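Local coordinates for protein Exo-arabinanase (Penicillium chrysogenum, PDB 3A72) that hydrolyses alpha-1,5-linked L-arabinan as an exo-acting glycosyl hydrolase, probably releasing arabinobiose from the ends of its chains, at residues Y25-Q30 with M207-K212; G34-T39 with R319-D324; F153-K158 with I162-D167; F235-R240 with I282-G287; G290-N295 with L329-A334. All coordinates share one frame; numbering follows the deposited sequence.

Contact 1. Residues Y25-Q30 with M207-K212. With AHR (alpha-L-arabinofuranose), chain B.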
# COMPACT_ATOMS: atom_id res chain seq x y z
N TYR A 25 0.67 -4.05 -8.45
CA TYR A 25 0.77 -3.15 -7.32
C TYR A 25 -0.37 -2.13 -7.31
O TYR A 25 -0.17 -0.93 -7.55
CB TYR A 25 2.15 -2.49 -7.25
CG TYR A 25 2.56 -2.05 -5.86
CD1 TYR A 25 3.53 -2.78 -5.17
CD2 TYR A 25 1.98 -0.95 -5.22
CE1 TYR A 25 3.94 -2.41 -3.87
CE2 TYR A 25 2.39 -0.58 -3.93
CZ TYR A 25 3.35 -1.30 -3.29
OH TYR A 25 3.80 -0.96 -2.02
N PRO A 26 -1.60 -2.58 -7.06
CA PRO A 26 -2.75 -1.67 -7.09
C PRO A 26 -2.74 -0.77 -5.89
O PRO A 26 -2.53 -1.24 -4.76
CB PRO A 26 -3.94 -2.63 -7.00
CG PRO A 26 -3.41 -3.77 -6.16
CD PRO A 26 -1.98 -3.94 -6.62
N ARG A 27 -3.07 0.49 -6.07
CA ARG A 27 -3.36 1.41 -4.95
C ARG A 27 -4.55 2.26 -5.39
O ARG A 27 -4.79 2.51 -6.55
CB ARG A 27 -2.15 2.24 -4.53
CG ARG A 27 -1.06 1.41 -3.85
CD ARG A 27 -1.49 0.96 -2.48
NE ARG A 27 -0.46 0.25 -1.72
CZ ARG A 27 -0.33 -1.09 -1.69
NH1 ARG A 27 -1.09 -1.89 -2.40
NH2 ARG A 27 0.60 -1.60 -0.89
N ASN A 28 -5.27 2.81 -4.38
CA ASN A 28 -6.44 3.59 -4.66
C ASN A 28 -6.64 4.64 -3.56
O ASN A 28 -5.99 4.61 -2.51
CB ASN A 28 -7.65 2.68 -4.88
CG ASN A 28 -7.86 1.80 -3.71
OD1 ASN A 28 -8.06 2.22 -2.57
ND2 ASN A 28 -7.82 0.52 -3.84
N GLU A 29 -7.55 5.54 -3.81
CA GLU A 29 -7.96 6.53 -2.82
C GLU A 29 -9.43 6.87 -3.06
O GLU A 29 -9.89 6.79 -4.19
CB GLU A 29 -7.09 7.79 -2.86
CG GLU A 29 -7.35 8.89 -1.85
CD GLU A 29 -7.24 8.43 -0.42
OE1 GLU A 29 -6.37 8.83 0.41
OE2 GLU A 29 -8.17 7.68 -0.05
N GLN A 30 -10.13 7.26 -2.01
CA GLN A 30 -11.47 7.82 -2.13
C GLN A 30 -11.35 9.29 -1.69
O GLN A 30 -10.88 9.60 -0.61
CB GLN A 30 -12.50 7.09 -1.27
CG GLN A 30 -13.86 7.70 -1.48
CD GLN A 30 -14.96 6.99 -0.73
OE1 GLN A 30 -14.82 6.58 0.43
NE2 GLN A 30 -16.11 6.82 -1.39
N MET A 207 6.95 -4.23 3.54
CA MET A 207 5.65 -3.89 3.01
C MET A 207 4.70 -3.38 4.08
O MET A 207 3.65 -3.95 4.34
CB MET A 207 5.03 -5.06 2.25
CG MET A 207 6.00 -5.64 1.20
SD MET A 207 5.25 -6.74 -0.02
CE MET A 207 4.50 -5.52 -1.12
N PRO A 208 5.04 -2.23 4.71
CA PRO A 208 4.23 -1.73 5.83
C PRO A 208 2.95 -1.09 5.36
O PRO A 208 2.95 -0.22 4.46
CB PRO A 208 5.16 -0.70 6.48
CG PRO A 208 6.00 -0.17 5.32
CD PRO A 208 6.21 -1.37 4.42
N VAL A 209 1.85 -1.44 6.04
CA VAL A 209 0.56 -0.81 5.79
C VAL A 209 -0.07 -0.53 7.16
O VAL A 209 0.01 -1.38 8.05
CB VAL A 209 -0.34 -1.68 4.90
CG1 VAL A 209 -1.76 -1.12 4.80
CG2 VAL A 209 0.27 -1.86 3.52
N VAL A 210 -0.69 0.64 7.34
CA VAL A 210 -1.18 1.05 8.67
C VAL A 210 -2.65 1.41 8.54
O VAL A 210 -3.07 2.04 7.57
CB VAL A 210 -0.38 2.23 9.21
CG1 VAL A 210 -0.85 2.63 10.59
CG2 VAL A 210 1.09 1.91 9.25
N THR A 211 -3.42 1.08 9.56
CA THR A 211 -4.79 1.60 9.70
C THR A 211 -5.01 2.01 11.16
O THR A 211 -4.65 1.29 12.09
CB THR A 211 -5.83 0.60 9.18
OG1 THR A 211 -7.12 1.25 9.12
CG2 THR A 211 -6.03 -0.63 10.00
N LYS A 212 -5.65 3.17 11.37
CA LYS A 212 -5.96 3.64 12.70
C LYS A 212 -7.24 3.00 13.22
O LYS A 212 -8.28 2.96 12.53
CB LYS A 212 -6.10 5.17 12.67
CG LYS A 212 -6.15 5.76 14.07
CD LYS A 212 -6.20 7.29 14.03
CE LYS A 212 -6.06 7.88 15.43
NZ LYS A 212 -6.16 9.35 15.37
O5 AHR B . 10.29 -6.51 -4.84
C5 AHR B . 10.56 -5.69 -3.66
C4 AHR B . 10.42 -6.57 -2.45
O4 AHR B . 9.03 -6.90 -2.30
C3 AHR B . 10.81 -5.86 -1.16
O3 AHR B . 12.22 -6.05 -0.91
C2 AHR B . 9.92 -6.57 -0.11
O2 AHR B . 9.53 -5.72 0.97
C1 AHR B . 8.74 -7.10 -0.91
O1 AHR B . 8.63 -8.55 -0.76
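The side chains of Tyr25 and Met207 run past one another head to tail near the axis of a six-bladed beta-propeller, where the innermost strands 23-30 and 204-212 belong to blades facing one another across the centre. Their backbones stay well separated, CA of Tyr25 lying 11.4 Å from CA of Met207, so the gap is spanned by the long side chains of Tyr25, Arg27 and Met207, with Val209 contributing only a methyl. The thioether chain of Met207, bent at its end (chi3 79°), brings CE to 4.2 Å from CE1 of Tyr25. Two residues along each strand, the Arg27 guanidinium comes obliquely to Val209, its NH2 4.4 Å from CG2. That flat group is held on its own strand: NH1 donates to Pro26 O at 2.8 Å, and Tyr25 CE2 lies over the centre of one face. Thr315 OG1 takes a further bond at NH2, which suits a buried charged group. Tyr25 and Met207 also line the glycan pocket; CG of Met207 sits 3.5 Å from O2 of the arabinofuranose.

Contact 2. Residues G34-T39 with R319-D324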
# COMPACT_ATOMS: atom_id res chain seq x y z
N GLY A 34 -16.50 11.32 -2.49
CA GLY A 34 -16.81 9.94 -2.75
C GLY A 34 -16.17 9.34 -3.96
O GLY A 34 -16.17 8.11 -4.11
N ASP A 35 -15.61 10.15 -4.87
CA ASP A 35 -14.99 9.63 -6.06
C ASP A 35 -13.82 8.68 -5.71
O ASP A 35 -13.11 8.89 -4.74
CB ASP A 35 -14.48 10.78 -6.94
CG ASP A 35 -15.56 11.60 -7.61
OD1 ASP A 35 -16.73 11.19 -7.57
OD2 ASP A 35 -15.15 12.68 -8.17
N LEU A 36 -13.64 7.67 -6.55
CA LEU A 36 -12.57 6.69 -6.40
C LEU A 36 -11.50 6.90 -7.46
O LEU A 36 -11.83 7.06 -8.65
CB LEU A 36 -13.14 5.29 -6.55
CG LEU A 36 -14.32 4.91 -5.79
CD1 LEU A 36 -14.72 3.46 -6.05
CD2 LEU A 36 -14.15 5.13 -4.29
N LEU A 37 -10.25 6.85 -7.03
CA LEU A 37 -9.09 6.88 -7.94
C LEU A 37 -8.28 5.63 -7.76
O LEU A 37 -8.14 5.13 -6.61
CB LEU A 37 -8.20 8.09 -7.64
CG LEU A 37 -8.86 9.49 -7.75
CD1 LEU A 37 -7.82 10.52 -7.43
CD2 LEU A 37 -9.42 9.69 -9.10
N ALA A 38 -7.74 5.13 -8.85
CA ALA A 38 -6.92 3.93 -8.86
C ALA A 38 -5.66 4.20 -9.68
O ALA A 38 -5.67 4.91 -10.69
CB ALA A 38 -7.68 2.77 -9.46
N THR A 39 -4.57 3.58 -9.25
CA THR A 39 -3.30 3.57 -9.95
C THR A 39 -2.60 2.23 -9.73
O THR A 39 -3.08 1.35 -8.99
CB THR A 39 -2.43 4.76 -9.51
OG1 THR A 39 -1.32 4.90 -10.40
CG2 THR A 39 -1.87 4.56 -8.12
N ARG A 319 -10.10 -0.91 0.56
CA ARG A 319 -10.55 0.41 1.00
C ARG A 319 -11.99 0.30 1.52
O ARG A 319 -12.87 -0.17 0.82
CB ARG A 319 -10.44 1.45 -0.06
CG ARG A 319 -10.81 2.83 0.43
CD ARG A 319 -10.38 3.96 -0.48
NE ARG A 319 -8.93 4.04 -0.53
CZ ARG A 319 -8.15 4.56 0.44
NH1 ARG A 319 -8.67 5.08 1.52
NH2 ARG A 319 -6.86 4.52 0.27
N VAL A 320 -12.20 0.80 2.73
CA VAL A 320 -13.55 0.95 3.26
C VAL A 320 -14.08 2.29 2.74
O VAL A 320 -13.53 3.37 3.10
CB VAL A 320 -13.56 0.91 4.78
CG1 VAL A 320 -14.97 1.20 5.32
CG2 VAL A 320 -13.08 -0.47 5.28
N LEU A 321 -15.07 2.25 1.88
CA LEU A 321 -15.65 3.49 1.39
C LEU A 321 -16.42 4.18 2.49
O LEU A 321 -16.90 3.56 3.43
CB LEU A 321 -16.55 3.19 0.19
CG LEU A 321 -15.85 2.51 -0.99
CD1 LEU A 321 -16.87 2.38 -2.12
CD2 LEU A 321 -14.61 3.22 -1.43
N SER A 322 -16.53 5.51 2.39
CA SER A 322 -17.17 6.28 3.44
C SER A 322 -18.69 6.12 3.49
O SER A 322 -19.30 6.31 4.56
CB SER A 322 -16.82 7.75 3.26
OG SER A 322 -17.19 8.23 2.02
N GLU A 323 -19.27 5.78 2.38
CA GLU A 323 -20.73 5.81 2.24
C GLU A 323 -21.40 4.96 3.28
O GLU A 323 -20.95 3.87 3.64
CB GLU A 323 -21.17 5.41 0.86
CG GLU A 323 -20.95 6.47 -0.20
CD GLU A 323 -19.59 6.66 -0.71
OE1 GLU A 323 -18.65 5.89 -0.42
OE2 GLU A 323 -19.41 7.74 -1.43
N ASP A 324 -22.54 5.45 3.75
CA ASP A 324 -23.36 4.69 4.71
C ASP A 324 -22.53 4.37 5.94
O ASP A 324 -22.77 3.37 6.61
CB ASP A 324 -23.98 3.46 4.08
CG ASP A 324 -24.92 3.76 2.97
OD1 ASP A 324 -25.38 4.87 2.75
OD2 ASP A 324 -25.23 2.76 2.25
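Leu36 pushes its CD2 methyl against CD2 of Leu321, the two carbons only 3.5 Å apart, tighter than ordinary van der Waals contact. The two side chains cross at about a right angle, and one branch of each does the touching. Branched, flexible leucines suit this place, since a single methyl can reach across while the main chains remain separate. The second point of contact is polar against bare backbone: the chain of Glu323, bent at its second torsion (chi2 77°), brings OE2 to 3.7 Å from CA of Gly34. Gly34 has a positive phi of 100°, a turn conformation that comes easily to a residue without a side chain, and this leaves the carboxylate room to approach. The other oxygen, Glu323 OE1, is bonded to the amide of Gln30. That amide is the real polar joint, because NE2 also donates to Gly34 O while OE1 accepts from Ser322 N. Beside it, Arg319 forms a salt bridge with Glu29. The contact thus lies at the C-terminal end of strand 23-30, with Trp64 packed on Leu36, where strand 36-42 of the first propeller blade meets the chain that leaves strand 317-320 of the last and runs on into the short helix 323-326.

Contact 3. Residues F153-K158 with I162-D167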
# COMPACT_ATOMS: atom_id res chain seq x y z
N PHE A 153 4.10 4.13 2.21
CA PHE A 153 2.75 4.21 2.76
C PHE A 153 2.65 5.54 3.51
O PHE A 153 3.52 5.81 4.35
CB PHE A 153 2.46 3.01 3.70
CG PHE A 153 1.00 3.00 4.15
CD1 PHE A 153 0.07 2.29 3.42
CD2 PHE A 153 0.60 3.73 5.25
CE1 PHE A 153 -1.27 2.35 3.76
CE2 PHE A 153 -0.75 3.80 5.58
CZ PHE A 153 -1.66 3.12 4.84
N LEU A 154 1.67 6.35 3.20
CA LEU A 154 1.53 7.70 3.75
C LEU A 154 0.40 7.77 4.78
O LEU A 154 -0.67 7.22 4.55
CB LEU A 154 1.24 8.72 2.65
CG LEU A 154 2.30 8.86 1.55
CD1 LEU A 154 1.87 9.84 0.49
CD2 LEU A 154 3.67 9.28 2.11
N LEU A 155 0.65 8.51 5.86
CA LEU A 155 -0.35 8.70 6.91
C LEU A 155 -0.10 10.05 7.57
O LEU A 155 1.06 10.32 7.97
CB LEU A 155 -0.25 7.59 7.92
CG LEU A 155 -1.21 7.64 9.15
CD1 LEU A 155 -1.76 6.26 9.49
CD2 LEU A 155 -0.54 8.25 10.31
N ALA A 156 -1.08 10.90 7.70
CA ALA A 156 -0.97 12.17 8.41
C ALA A 156 -1.46 12.03 9.84
O ALA A 156 -2.41 11.31 10.14
CB ALA A 156 -1.75 13.26 7.69
N ASN A 157 -0.83 12.81 10.73
CA ASN A 157 -1.23 12.88 12.12
C ASN A 157 -0.69 14.19 12.70
O ASN A 157 0.48 14.49 12.50
CB ASN A 157 -0.65 11.73 12.90
CG ASN A 157 -1.08 11.74 14.34
OD1 ASN A 157 -2.29 11.79 14.65
ND2 ASN A 157 -0.08 11.69 15.21
N LYS A 158 -1.54 14.94 13.38
CA LYS A 158 -1.10 16.12 14.12
C LYS A 158 -0.28 17.07 13.26
O LYS A 158 0.76 17.60 13.68
CB LYS A 158 -0.33 15.74 15.39
CG LYS A 158 -1.18 14.98 16.39
CD LYS A 158 -0.63 14.56 17.74
CE LYS A 158 0.84 14.53 18.10
NZ LYS A 158 1.19 14.03 19.48
N ILE A 162 3.68 11.28 7.69
CA ILE A 162 4.60 10.19 7.89
C ILE A 162 4.64 9.35 6.62
O ILE A 162 3.59 8.99 6.07
CB ILE A 162 4.19 9.30 9.09
CG1 ILE A 162 3.99 10.12 10.37
CG2 ILE A 162 5.16 8.19 9.32
CD1 ILE A 162 3.18 9.36 11.43
N CYS A 163 5.85 9.01 6.16
CA CYS A 163 6.02 8.04 5.09
C CYS A 163 6.77 6.82 5.67
O CYS A 163 7.92 6.93 6.06
CB CYS A 163 6.82 8.60 3.93
SG CYS A 163 6.95 7.42 2.56
N TYR A 164 6.04 5.72 5.76
CA TYR A 164 6.62 4.41 6.11
C TYR A 164 7.10 3.76 4.84
O TYR A 164 6.43 3.84 3.81
CB TYR A 164 5.57 3.53 6.76
CG TYR A 164 4.85 4.08 7.98
CD1 TYR A 164 5.35 3.92 9.26
CD2 TYR A 164 3.62 4.75 7.82
CE1 TYR A 164 4.66 4.42 10.35
CE2 TYR A 164 2.94 5.23 8.90
CZ TYR A 164 3.45 5.08 10.18
OH TYR A 164 2.72 5.56 11.23
N TYR A 165 8.22 3.03 4.90
CA TYR A 165 8.73 2.34 3.70
C TYR A 165 9.68 1.26 4.14
O TYR A 165 10.09 1.16 5.30
CB TYR A 165 9.33 3.31 2.68
CG TYR A 165 10.48 4.16 3.16
CD1 TYR A 165 11.79 3.75 2.94
CD2 TYR A 165 10.30 5.37 3.81
CE1 TYR A 165 12.85 4.53 3.37
CE2 TYR A 165 11.34 6.15 4.22
CZ TYR A 165 12.61 5.73 4.00
OH TYR A 165 13.67 6.50 4.45
N SER A 166 10.02 0.37 3.18
CA SER A 166 10.98 -0.68 3.37
C SER A 166 12.37 -0.21 2.96
O SER A 166 12.48 0.51 1.95
CB SER A 166 10.61 -1.92 2.57
OG SER A 166 9.27 -2.31 2.81
N ASP A 167 13.40 -0.61 3.70
CA ASP A 167 14.72 -0.03 3.54
C ASP A 167 15.78 -1.10 3.56
O ASP A 167 15.86 -1.86 4.54
CB ASP A 167 14.95 0.96 4.68
CG ASP A 167 16.14 1.85 4.54
OD1 ASP A 167 16.85 1.76 3.50
OD2 ASP A 167 16.37 2.69 5.44
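Strands 153-157 and 162-167 run antiparallel at 155°, their axes approaching to 4.8 Å, and form the hairpin of the two inner strands in the third blade of the beta-propeller. Phe153 and Tyr164 exchange two hydrogen bonds, Phe153 N giving one to Tyr164 O at 2.8 Å. Leu155 and Ile162 exchange another two, the straighter from Ile162 N to Leu155 O (165° at the hydrogen). Between them lies the non-hydrogen-bonded pair Leu154 and Cys163, where the CA-H of Cys163 points at Phe153 O. On one face Leu154 lays CD2 3.7 Å from CB of Cys163, a small residue that leaves room for the leucine branch. On the other, Tyr164 CD2 comes to the edge of the Phe153 ring, 4.1 Å from CD2 of Phe153, the two rings inclined to each other, while Leu155 and Ile162 rise together, CD2 beside CD1. Val209 and Val210 of the next blade cover these broad apolar groups. Further on, the second strand brings Ser166 into the glycan pocket. The Tyr164 hydroxyl reaches beyond the apolar layer to bond Pro245 O. Its ring edge receives Leu155 CB, and one face is covered toward the rim by CG2 of Ile162, 3.6 Å above the plane.

Contact 4. Residues F235-R240 with I282-G287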
# COMPACT_ATOMS: atom_id res chain seq x y z
N PHE A 235 6.91 -15.74 4.42
CA PHE A 235 6.51 -14.34 4.61
C PHE A 235 5.20 -14.24 5.36
O PHE A 235 4.25 -13.57 4.90
CB PHE A 235 6.41 -13.63 3.26
CG PHE A 235 7.70 -13.47 2.50
CD1 PHE A 235 8.47 -12.36 2.71
CD2 PHE A 235 8.09 -14.37 1.54
CE1 PHE A 235 9.66 -12.12 1.97
CE2 PHE A 235 9.25 -14.18 0.83
CZ PHE A 235 9.99 -13.03 1.02
N PRO A 236 5.08 -14.81 6.57
CA PRO A 236 3.82 -14.67 7.33
C PRO A 236 3.51 -13.24 7.66
O PRO A 236 4.39 -12.40 7.89
CB PRO A 236 4.11 -15.44 8.61
CG PRO A 236 5.62 -15.35 8.74
CD PRO A 236 6.13 -15.50 7.33
N LEU A 237 2.21 -12.96 7.76
CA LEU A 237 1.78 -11.63 8.17
C LEU A 237 1.94 -11.47 9.68
O LEU A 237 1.56 -12.34 10.49
CB LEU A 237 0.33 -11.36 7.78
CG LEU A 237 0.06 -11.46 6.28
CD1 LEU A 237 -1.35 -10.92 6.02
CD2 LEU A 237 1.11 -10.78 5.44
N TYR A 238 2.48 -10.31 10.06
CA TYR A 238 2.66 -9.87 11.45
C TYR A 238 2.10 -8.48 11.59
O TYR A 238 2.01 -7.72 10.62
CB TYR A 238 4.17 -9.83 11.84
CG TYR A 238 4.73 -11.13 12.33
CD1 TYR A 238 4.81 -12.26 11.53
CD2 TYR A 238 5.19 -11.23 13.63
CE1 TYR A 238 5.33 -13.43 12.04
CE2 TYR A 238 5.73 -12.42 14.16
CZ TYR A 238 5.79 -13.52 13.35
OH TYR A 238 6.31 -14.71 13.79
N TYR A 239 1.73 -8.11 12.82
CA TYR A 239 1.36 -6.74 13.10
C TYR A 239 1.92 -6.30 14.43
O TYR A 239 2.29 -7.08 15.31
CB TYR A 239 -0.12 -6.56 13.06
CG TYR A 239 -1.06 -7.47 13.82
CD1 TYR A 239 -1.49 -7.16 15.11
CD2 TYR A 239 -1.55 -8.60 13.22
CE1 TYR A 239 -2.37 -8.00 15.79
CE2 TYR A 239 -2.46 -9.40 13.89
CZ TYR A 239 -2.87 -9.11 15.15
OH TYR A 239 -3.83 -9.93 15.73
N ARG A 240 2.01 -4.98 14.54
CA ARG A 240 2.38 -4.26 15.76
C ARG A 240 1.29 -3.25 16.03
O ARG A 240 0.69 -2.68 15.14
CB ARG A 240 3.73 -3.60 15.60
CG ARG A 240 4.87 -4.59 15.62
CD ARG A 240 6.19 -4.01 15.24
NE ARG A 240 7.24 -5.02 15.13
CZ ARG A 240 8.48 -4.90 15.57
NH1 ARG A 240 8.92 -3.82 16.18
NH2 ARG A 240 9.32 -5.89 15.32
N ILE A 282 -11.48 -4.93 11.65
CA ILE A 282 -10.24 -4.83 10.86
C ILE A 282 -10.33 -5.88 9.77
O ILE A 282 -10.69 -7.04 10.05
CB ILE A 282 -8.97 -5.02 11.71
CG1 ILE A 282 -8.95 -4.17 12.96
CG2 ILE A 282 -7.72 -4.78 10.84
CD1 ILE A 282 -7.84 -4.52 13.92
N ILE A 283 -9.99 -5.51 8.54
CA ILE A 283 -10.04 -6.42 7.38
C ILE A 283 -8.66 -6.42 6.77
O ILE A 283 -8.09 -5.34 6.48
CB ILE A 283 -11.11 -5.98 6.41
CG1 ILE A 283 -12.46 -5.79 7.10
CG2 ILE A 283 -11.20 -7.01 5.25
CD1 ILE A 283 -13.53 -5.25 6.17
N VAL A 284 -8.09 -7.61 6.58
CA VAL A 284 -6.76 -7.81 6.06
C VAL A 284 -6.80 -8.71 4.83
O VAL A 284 -7.53 -9.73 4.77
CB VAL A 284 -5.84 -8.42 7.15
CG1 VAL A 284 -4.55 -9.05 6.58
CG2 VAL A 284 -5.50 -7.36 8.17
N SER A 285 -5.98 -8.35 3.84
CA SER A 285 -5.67 -9.18 2.69
C SER A 285 -4.18 -9.52 2.73
O SER A 285 -3.35 -8.76 3.24
CB SER A 285 -5.97 -8.40 1.40
OG SER A 285 -5.67 -9.12 0.23
N SER A 286 -3.84 -10.67 2.15
CA SER A 286 -2.49 -11.06 1.85
C SER A 286 -2.33 -11.11 0.32
O SER A 286 -3.28 -10.99 -0.42
CB SER A 286 -2.11 -12.43 2.41
OG SER A 286 -2.72 -13.42 1.58
N GLY A 287 -1.08 -11.31 -0.13
CA GLY A 287 -0.84 -11.44 -1.57
C GLY A 287 -1.06 -12.85 -2.08
O GLY A 287 -0.98 -13.07 -3.31
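The hydroxyl of Ser286 is gripped twice, by the side-chain oxygen OE1 of Gln289 and by the backbone N-H of Thr288, just as strand 281-285 gives way to a turn. With OG lying between the backbone N and the carbonyl carbon (chi1 76°), the oxygen is occupied by the turn and the CB of Ser286 is left to meet CD1 of Leu237 at 4.0 Å. Serine fits here because it can serve the turn with its oxygen and the apolar contact with its carbon. Leu237 makes the contact from the other side. Its CD1 reaches out tip to tip with Val284, 3.7 Å from CG1, and also comes to 4.0 Å from the carbonyl O of Ser285. One methyl therefore touches three successive residues, with the short branched valine leaving depth for the longer leucine. CB of Ser285 points away from the strand of Leu237, and its OG bonds Arg316 NE. Around the pair, Pro268 packs on Leu237, while Phe219 and Trp303 cover Val284. No hydrogen bond joins the two segments. The apolar seam lies between the third strand of one blade and the second strand of the next, the kind of sheet-on-sheet packing that holds adjacent blades of a beta-propeller together.

Contact 5. Residues G290-N295 with L329-A334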
# COMPACT_ATOMS: atom_id res chain seq x y z
N GLY A 290 -6.90 -15.61 -1.76
CA GLY A 290 -8.02 -14.89 -2.31
C GLY A 290 -9.08 -14.44 -1.31
O GLY A 290 -9.79 -13.47 -1.56
N THR A 291 -9.16 -15.14 -0.19
CA THR A 291 -10.05 -14.84 0.91
C THR A 291 -9.62 -13.56 1.61
O THR A 291 -8.59 -12.96 1.29
CB THR A 291 -10.06 -16.04 1.86
OG1 THR A 291 -8.70 -16.29 2.14
CG2 THR A 291 -10.72 -17.25 1.24
N LEU A 292 -10.41 -13.16 2.60
CA LEU A 292 -10.07 -12.05 3.49
C LEU A 292 -10.04 -12.53 4.91
O LEU A 292 -10.62 -13.58 5.25
CB LEU A 292 -11.06 -10.88 3.35
CG LEU A 292 -11.02 -10.16 1.98
CD1 LEU A 292 -12.28 -9.30 1.85
CD2 LEU A 292 -9.79 -9.31 1.82
N PHE A 293 -9.40 -11.76 5.79
CA PHE A 293 -9.23 -12.09 7.20
C PHE A 293 -9.77 -10.94 8.02
O PHE A 293 -9.34 -9.81 7.83
CB PHE A 293 -7.75 -12.39 7.50
CG PHE A 293 -7.20 -13.41 6.55
CD1 PHE A 293 -7.45 -14.77 6.78
CD2 PHE A 293 -6.52 -13.04 5.42
CE1 PHE A 293 -7.04 -15.70 5.84
CE2 PHE A 293 -6.12 -13.98 4.50
CZ PHE A 293 -6.35 -15.31 4.72
N ILE A 294 -10.71 -11.22 8.93
CA ILE A 294 -11.33 -10.16 9.68
C ILE A 294 -11.13 -10.34 11.17
O ILE A 294 -10.95 -11.45 11.70
CB ILE A 294 -12.82 -10.01 9.31
CG1 ILE A 294 -13.71 -11.18 9.81
CG2 ILE A 294 -12.96 -9.80 7.81
CD1 ILE A 294 -15.19 -10.93 9.63
N ASN A 295 -11.26 -9.21 11.90
CA ASN A 295 -11.09 -9.24 13.36
C ASN A 295 -11.97 -8.15 13.96
O ASN A 295 -11.79 -6.94 13.66
CB ASN A 295 -9.63 -9.04 13.72
CG ASN A 295 -9.37 -9.32 15.16
OD1 ASN A 295 -9.90 -8.62 16.04
ND2 ASN A 295 -8.54 -10.28 15.46
N LEU A 329 -16.80 -2.29 0.98
CA LEU A 329 -15.39 -2.55 0.88
C LEU A 329 -14.94 -2.73 -0.58
O LEU A 329 -15.45 -3.63 -1.27
CB LEU A 329 -15.06 -3.85 1.62
CG LEU A 329 -13.58 -4.27 1.62
CD1 LEU A 329 -12.72 -3.34 2.45
CD2 LEU A 329 -13.46 -5.71 2.07
N VAL A 330 -13.98 -1.95 -1.03
CA VAL A 330 -13.27 -2.15 -2.29
C VAL A 330 -12.15 -3.14 -2.08
O VAL A 330 -11.37 -3.03 -1.11
CB VAL A 330 -12.71 -0.80 -2.74
CG1 VAL A 330 -11.55 -0.92 -3.72
CG2 VAL A 330 -13.81 0.07 -3.35
N VAL A 331 -12.05 -4.10 -3.01
CA VAL A 331 -10.99 -5.08 -3.07
C VAL A 331 -10.42 -5.00 -4.50
O VAL A 331 -11.12 -5.32 -5.46
CB VAL A 331 -11.46 -6.51 -2.72
CG1 VAL A 331 -10.25 -7.41 -2.61
CG2 VAL A 331 -12.31 -6.52 -1.49
N ASN A 332 -9.18 -4.54 -4.64
CA ASN A 332 -8.62 -4.10 -5.93
C ASN A 332 -7.34 -4.82 -6.20
O ASN A 332 -6.36 -4.66 -5.43
CB ASN A 332 -8.42 -2.60 -5.82
CG ASN A 332 -7.68 -1.87 -6.90
OD1 ASN A 332 -7.55 -2.30 -8.11
ND2 ASN A 332 -7.12 -0.80 -6.59
N SER A 333 -7.28 -5.62 -7.25
CA SER A 333 -6.08 -6.32 -7.67
C SER A 333 -5.51 -5.71 -8.95
O SER A 333 -6.25 -5.22 -9.82
CB SER A 333 -6.38 -7.82 -7.92
OG SER A 333 -5.17 -8.50 -8.26
N ALA A 334 -4.18 -5.84 -9.12
CA ALA A 334 -3.52 -5.53 -10.38
C ALA A 334 -2.74 -6.71 -10.90
O ALA A 334 -1.91 -6.55 -11.82
CB ALA A 334 -2.64 -4.28 -10.29
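Apolar packing is all that joins Leu292 to Leu329 and Val331, at the seam between the fifth and sixth blades of the beta-propeller. Leu292 and Leu329 reach toward each other tip to tip, CD1 of Leu292 standing 3.8 Å from CD2 of Leu329. The same CD1 lies 4.3 Å from CG2 of Val331. Leu329 and Val331 are two apart on strand 328-333, so both project from the one face of their sheet and offer neighbouring methyls to a single leucine. In Leu329, CG stands anti to the backbone N (chi1 -180°), which sends CD2 toward Leu292. The side chains of Leu292 and Val331 bridge a gap of 9.6 Å between their CA atoms, a span that suits a long leucine facing a shorter valine. Met349 on strand 344-350 touches both Leu292 and Val331 and adds to the apolar cluster. Val330, on the reverse face, packs instead on Asn28 and Val346. Polar interactions run alongside rather than across. Thr291 OG1 bonds Glu305 OE2 within the fifth blade. Arg316, whose side chain touches Leu292, ties the start of segment 290-295 to the chain entering the sixth blade: its NH1 is hydrogen-bonded to the carbonyl O of Gly290.

How the contacts relate
From the N terminus, contacts 1 and 2 open in the first propeller blade, on its neighbouring strands 23-30 and 36-42. Contact 3 opens and closes as a local hairpin in the third blade, within the spans of both. Contact 1 then closes on the fourth blade, across the centre. Contact 4 follows, joining fourth and fifth blades while contact 2 is still open. Contact 5 opens in the fifth blade before contact 2 closes on the sixth, and itself closes just afterwards at 329-334 in that blade, so these two cross, as contacts 1 and 2 do. Contact 2 brings the last blade back to the first and so helps close the ring, whereas contacts 4 and 5 seal successive blade seams.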